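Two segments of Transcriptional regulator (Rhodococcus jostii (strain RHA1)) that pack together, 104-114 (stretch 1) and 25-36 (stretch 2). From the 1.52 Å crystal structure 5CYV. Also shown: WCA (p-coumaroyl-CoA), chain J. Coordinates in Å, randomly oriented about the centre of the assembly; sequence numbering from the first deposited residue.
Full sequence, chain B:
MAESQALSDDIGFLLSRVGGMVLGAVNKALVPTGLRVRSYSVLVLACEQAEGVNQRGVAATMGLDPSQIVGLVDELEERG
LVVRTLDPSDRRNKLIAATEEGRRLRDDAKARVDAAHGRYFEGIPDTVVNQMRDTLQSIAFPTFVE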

# COMPACT_ATOMS: atom_id res chain seq x y z
N ARG B 104 -10.33 16.62 18.69
CA ARG B 104 -10.76 17.67 17.75
C ARG B 104 -9.94 17.57 16.44
O ARG B 104 -10.49 17.68 15.32
CB ARG B 104 -10.61 19.05 18.39
CG ARG B 104 -10.70 20.22 17.42
CD ARG B 104 -9.74 21.38 17.77
NE ARG B 104 -8.54 21.34 16.94
CZ ARG B 104 -8.49 21.56 15.62
NH1 ARG B 104 -9.59 21.86 14.93
NH2 ARG B 104 -7.33 21.48 14.99
N LEU B 105 -8.64 17.31 16.54
CA LEU B 105 -7.80 17.18 15.35
C LEU B 105 -8.15 15.92 14.60
O LEU B 105 -8.15 15.90 13.36
CB LEU B 105 -6.31 17.18 15.75
CG LEU B 105 -5.39 17.19 14.54
CD1 LEU B 105 -5.53 18.49 13.77
CD2 LEU B 105 -3.91 16.94 14.97
N ARG B 106 -8.49 14.88 15.34
CA ARG B 106 -8.82 13.63 14.68
C ARG B 106 -10.10 13.80 13.87
O ARG B 106 -10.22 13.26 12.77
CB ARG B 106 -8.99 12.51 15.71
CG ARG B 106 -9.76 11.31 15.19
CD ARG B 106 -10.85 10.89 16.16
NE ARG B 106 -11.68 9.81 15.63
CZ ARG B 106 -12.74 10.00 14.85
NH1 ARG B 106 -13.10 11.23 14.50
NH2 ARG B 106 -13.43 8.96 14.41
N ASP B 107 -11.04 14.62 14.34
CA ASP B 107 -12.26 14.84 13.58
C ASP B 107 -11.93 15.62 12.28
O ASP B 107 -12.49 15.32 11.23
CB ASP B 107 -13.27 15.61 14.41
CG ASP B 107 -13.95 14.74 15.41
OD1 ASP B 107 -13.81 13.49 15.32
OD2 ASP B 107 -14.62 15.28 16.28
N ASP B 108 -11.10 16.63 12.40
CA ASP B 108 -10.67 17.43 11.24
C ASP B 108 -9.92 16.55 10.23
O ASP B 108 -10.19 16.55 9.03
CB ASP B 108 -9.81 18.57 11.72
CG ASP B 108 -9.26 19.39 10.60
OD1 ASP B 108 -9.98 20.33 10.13
OD2 ASP B 108 -8.11 19.09 10.18
N ALA B 109 -8.99 15.75 10.76
CA ALA B 109 -8.17 14.95 9.90
C ALA B 109 -8.94 13.84 9.19
O ALA B 109 -8.69 13.56 8.00
CB ALA B 109 -7.00 14.32 10.76
N LYS B 110 -9.90 13.22 9.91
CA LYS B 110 -10.64 12.15 9.29
C LYS B 110 -11.58 12.72 8.20
O LYS B 110 -11.81 12.05 7.21
CB LYS B 110 -11.47 11.39 10.30
CG LYS B 110 -12.12 10.19 9.59
CD LYS B 110 -12.48 9.12 10.55
CE LYS B 110 -13.60 8.23 9.98
NZ LYS B 110 -13.38 7.71 8.62
N ALA B 111 -12.08 13.93 8.41
CA ALA B 111 -12.92 14.55 7.37
C ALA B 111 -12.06 14.72 6.08
O ALA B 111 -12.53 14.43 4.96
CB ALA B 111 -13.46 15.87 7.84
N ARG B 112 -10.84 15.23 6.23
CA ARG B 112 -9.92 15.35 5.08
C ARG B 112 -9.60 14.05 4.42
O ARG B 112 -9.68 13.93 3.18
CB ARG B 112 -8.60 16.04 5.52
CG ARG B 112 -8.86 17.47 6.04
CD ARG B 112 -7.53 18.06 6.62
NE ARG B 112 -7.84 19.27 7.35
CZ ARG B 112 -8.09 20.45 6.82
NH1 ARG B 112 -7.99 20.65 5.49
NH2 ARG B 112 -8.48 21.47 7.60
N VAL B 113 -9.28 13.05 5.23
CA VAL B 113 -8.93 11.75 4.69
C VAL B 113 -10.14 11.04 4.03
O VAL B 113 -10.00 10.56 2.91
CB VAL B 113 -8.30 10.89 5.82
CG1 VAL B 113 -8.17 9.48 5.36
CG2 VAL B 113 -6.93 11.49 6.24
N ASP B 114 -11.32 11.15 4.65
CA ASP B 114 -12.53 10.61 4.04
C ASP B 114 -12.74 11.21 2.61
O ASP B 114 -13.05 10.52 1.63
CB ASP B 114 -13.80 10.91 4.87
CG ASP B 114 -13.95 10.03 6.15
OD1 ASP B 114 -13.16 9.11 6.32
OD2 ASP B 114 -14.89 10.34 6.94
C4 WCA J . 16.04 -8.46 2.71
C5 WCA J . 16.83 -7.70 1.84
C6 WCA J . 18.14 -8.20 1.51
C8 WCA J . 14.91 -6.63 2.11
N1 WCA J . 18.55 -9.37 2.05
N3 WCA J . 16.54 -9.63 3.21
CAV WCA J . -3.88 4.93 6.98
CAT WCA J . -5.01 5.69 6.96
CBS WCA J . -5.66 5.82 5.72
OAJ WCA J . -6.85 6.60 5.66
CAU WCA J . -5.22 5.20 4.60
CAW WCA J . -4.07 4.41 4.61
CBT WCA J . -3.43 4.28 5.83
CAR WCA J . -2.24 3.41 5.80
CAQ WCA J . -1.63 3.02 7.06
CBP WCA J . -0.57 1.95 6.88
OAD WCA J . -0.36 1.25 5.95
SBO WCA J . 0.38 1.81 8.34
CBA WCA J . 1.42 0.40 7.87
CAY WCA J . 2.86 0.91 7.42
NBH WCA J . 2.87 1.29 6.05
CBQ WCA J . 3.35 2.64 5.72
OAE WCA J . 3.84 3.42 6.55
CBB WCA J . 3.34 3.03 4.28
CAZ WCA J . 4.77 3.01 3.65
NBI WCA J . 5.38 1.67 3.52
CBR WCA J . 6.23 1.09 4.45
OAF WCA J . 6.41 1.70 5.51
CBX WCA J . 6.92 -0.23 4.15
OAK WCA J . 6.85 -0.45 2.72
CCD WCA J . 6.27 -1.40 4.91
CAA WCA J . 4.87 -1.67 4.26
CAB WCA J . 6.17 -1.15 6.43
CBD WCA J . 7.13 -2.68 4.66
OBK WCA J . 8.44 -2.25 5.11
PCG WCA J . 9.59 -3.35 5.38
OAP WCA J . 9.00 -4.38 6.29
OAI WCA J . 10.81 -2.52 5.85
OBN WCA J . 9.80 -4.09 4.03
PCF WCA J . 10.81 -3.97 2.84
OAO WCA J . 11.77 -2.86 3.28
OAH WCA J . 10.10 -3.98 1.50
O5' WCA J . 11.62 -5.37 2.89
C5' WCA J . 10.94 -6.61 2.77
C4' WCA J . 11.41 -7.79 3.57
O4' WCA J . 12.74 -8.39 2.84
C3' WCA J . 11.80 -7.49 4.84
O3' WCA J . 11.79 -8.70 5.68
PCE WCA J . 10.77 -8.86 6.87
OAM WCA J . 9.38 -8.64 6.35
OAN WCA J . 11.07 -7.85 7.95
OAG WCA J . 10.89 -10.25 7.43
C2' WCA J . 13.28 -7.08 4.67
O2' WCA J . 13.98 -7.08 5.84
C1' WCA J . 13.75 -8.17 3.64
N9 WCA J . 14.87 -7.74 2.84
N7 WCA J . 16.10 -6.58 1.49
C2 WCA J . 17.77 -10.06 2.87
N6 WCA J . 18.98 -7.45 0.63
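Stretch 2 25-36: AVNKALVPTGLR

Stretch 2 enters as the last turns of a helix, from Ala25 towards Leu30, passes through a 3-10 segment at Val31 to Thr33, and leaves in extended conformation at Leu35 and Arg36. Gly34, with phi/psi of 75/3°, makes the turn between them. The helix runs against that of stretch 1 at 135° between N-to-C directions, with the axes 8.8 Å apart at closest approach. Because the chains run in roughly opposite senses, Val26 lies near Val113, Ala29 near Arg112 and Leu30 near Ala109, with CA-CA distances of 5.8, 5.8 and 6.3 Å, respectively.

Arg112 has the largest covered area. The Arg112 side chain extends across Ala29 to Pro32, with CD 3.4 Å from Ala29 O and NH1 3.7 Å from Pro32 CG, which lies over one face of the guanidinium. The guanidinium also forms a salt bridge within stretch 1, Arg112 NE to Asp108 OD2 at 2.8 Å. No direct hydrogen bond crosses the contact, but a water donates to Ala29 O (2.8 Å) and accepts from Arg112 NH1 (2.9 Å).

Val113 packs deeper, its CG2 lying 3.6 Å from Leu30 CD2 and 4.0 Å from Val26 CG1. Ala109 continues this apolar seam, its CB 3.8 Å from Leu30 CD2 and 4.1 Å from Leu35 CD1.

Thr33 is the main contributor from stretch 2 and directs its methyl group into stretch 1: CG2 lies 3.4 Å from Asp108 OD2, 3.8 Å from Arg112 CD and 3.9 Å from Ala109 CB. Its hydroxyl serves its own stretch instead, with OG1 donating to Leu30 O (2.6 Å) and accepting from Leu35 N (3.0 Å), thereby bracing the turn. Beyond it, Leu35 CD1 meets Leu105 CD2 at 4.0 Å.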

# COMPACT_ATOMS: atom_id res chain seq x y z
N ALA B 25 -2.15 10.22 -1.35
CA ALA B 25 -3.29 11.14 -1.22
C ALA B 25 -3.58 11.47 0.24
O ALA B 25 -3.96 12.61 0.57
CB ALA B 25 -4.52 10.52 -1.88
N VAL B 26 -3.46 10.49 1.11
CA VAL B 26 -3.67 10.74 2.53
C VAL B 26 -2.58 11.65 3.09
O VAL B 26 -2.93 12.61 3.79
CB VAL B 26 -3.70 9.42 3.32
CG1 VAL B 26 -3.67 9.69 4.84
CG2 VAL B 26 -4.89 8.58 2.84
N ASN B 27 -1.29 11.41 2.77
CA ASN B 27 -0.28 12.35 3.29
C ASN B 27 -0.58 13.78 2.80
O ASN B 27 -0.42 14.75 3.57
CB ASN B 27 1.11 11.90 2.84
CG ASN B 27 1.68 10.77 3.69
OD1 ASN B 27 1.37 10.67 4.88
ND2 ASN B 27 2.51 9.92 3.08
N LYS B 28 -0.96 13.94 1.53
CA LYS B 28 -1.24 15.28 1.03
C LYS B 28 -2.48 15.86 1.73
O LYS B 28 -2.46 17.04 2.12
CB LYS B 28 -1.45 15.26 -0.49
CG LYS B 28 -0.13 14.98 -1.27
CD LYS B 28 -0.38 14.95 -2.77
CE LYS B 28 0.90 14.58 -3.52
NZ LYS B 28 1.46 13.25 -3.10
N ALA B 29 -3.56 15.09 1.90
CA ALA B 29 -4.73 15.64 2.56
C ALA B 29 -4.45 16.06 3.99
O ALA B 29 -5.08 16.99 4.52
CB ALA B 29 -5.86 14.57 2.52
N LEU B 30 -3.51 15.37 4.63
CA LEU B 30 -3.19 15.61 6.02
C LEU B 30 -2.26 16.80 6.25
O LEU B 30 -2.09 17.19 7.41
CB LEU B 30 -2.52 14.37 6.64
CG LEU B 30 -3.48 13.21 6.89
CD1 LEU B 30 -2.63 12.04 7.30
CD2 LEU B 30 -4.52 13.54 7.96
N VAL B 31 -1.66 17.39 5.20
CA VAL B 31 -0.68 18.50 5.38
C VAL B 31 -1.19 19.59 6.37
O VAL B 31 -0.46 19.95 7.31
CB VAL B 31 -0.28 19.09 4.03
CG1 VAL B 31 0.47 20.38 4.27
CG2 VAL B 31 0.60 18.06 3.33
N PRO B 32 -2.45 20.06 6.27
CA PRO B 32 -2.86 21.10 7.24
C PRO B 32 -2.94 20.66 8.71
O PRO B 32 -2.96 21.54 9.58
CB PRO B 32 -4.26 21.51 6.77
CG PRO B 32 -4.34 21.04 5.34
CD PRO B 32 -3.45 19.88 5.19
N THR B 33 -2.98 19.37 8.96
CA THR B 33 -3.05 18.84 10.31
C THR B 33 -1.69 18.60 10.92
O THR B 33 -1.60 18.32 12.10
CB THR B 33 -3.80 17.49 10.33
OG1 THR B 33 -2.95 16.46 9.79
CG2 THR B 33 -5.12 17.55 9.54
N GLY B 34 -0.67 18.62 10.08
CA GLY B 34 0.67 18.28 10.53
C GLY B 34 0.91 16.80 10.76
O GLY B 34 2.00 16.46 11.22
N LEU B 35 -0.06 15.96 10.49
CA LEU B 35 0.06 14.52 10.67
C LEU B 35 0.52 13.91 9.34
O LEU B 35 0.41 14.55 8.29
CB LEU B 35 -1.27 13.87 11.05
CG LEU B 35 -1.86 14.47 12.35
CD1 LEU B 35 -3.27 13.97 12.44
CD2 LEU B 35 -1.05 14.00 13.52
N ARG B 36 0.91 12.65 9.39
CA ARG B 36 1.23 11.82 8.24
C ARG B 36 0.51 10.48 8.42
O ARG B 36 -0.13 10.29 9.39
CB ARG B 36 2.71 11.67 7.97
CG ARG B 36 3.31 12.87 7.28
CD ARG B 36 4.82 12.84 7.24
NE ARG B 36 5.37 11.65 6.66
CZ ARG B 36 5.39 11.39 5.38
NH1 ARG B 36 4.90 12.23 4.52
NH2 ARG B 36 5.95 10.28 4.97
O HOH W 1 -6.80 18.95 3.44
O HOH W 2 -6.20 21.07 10.66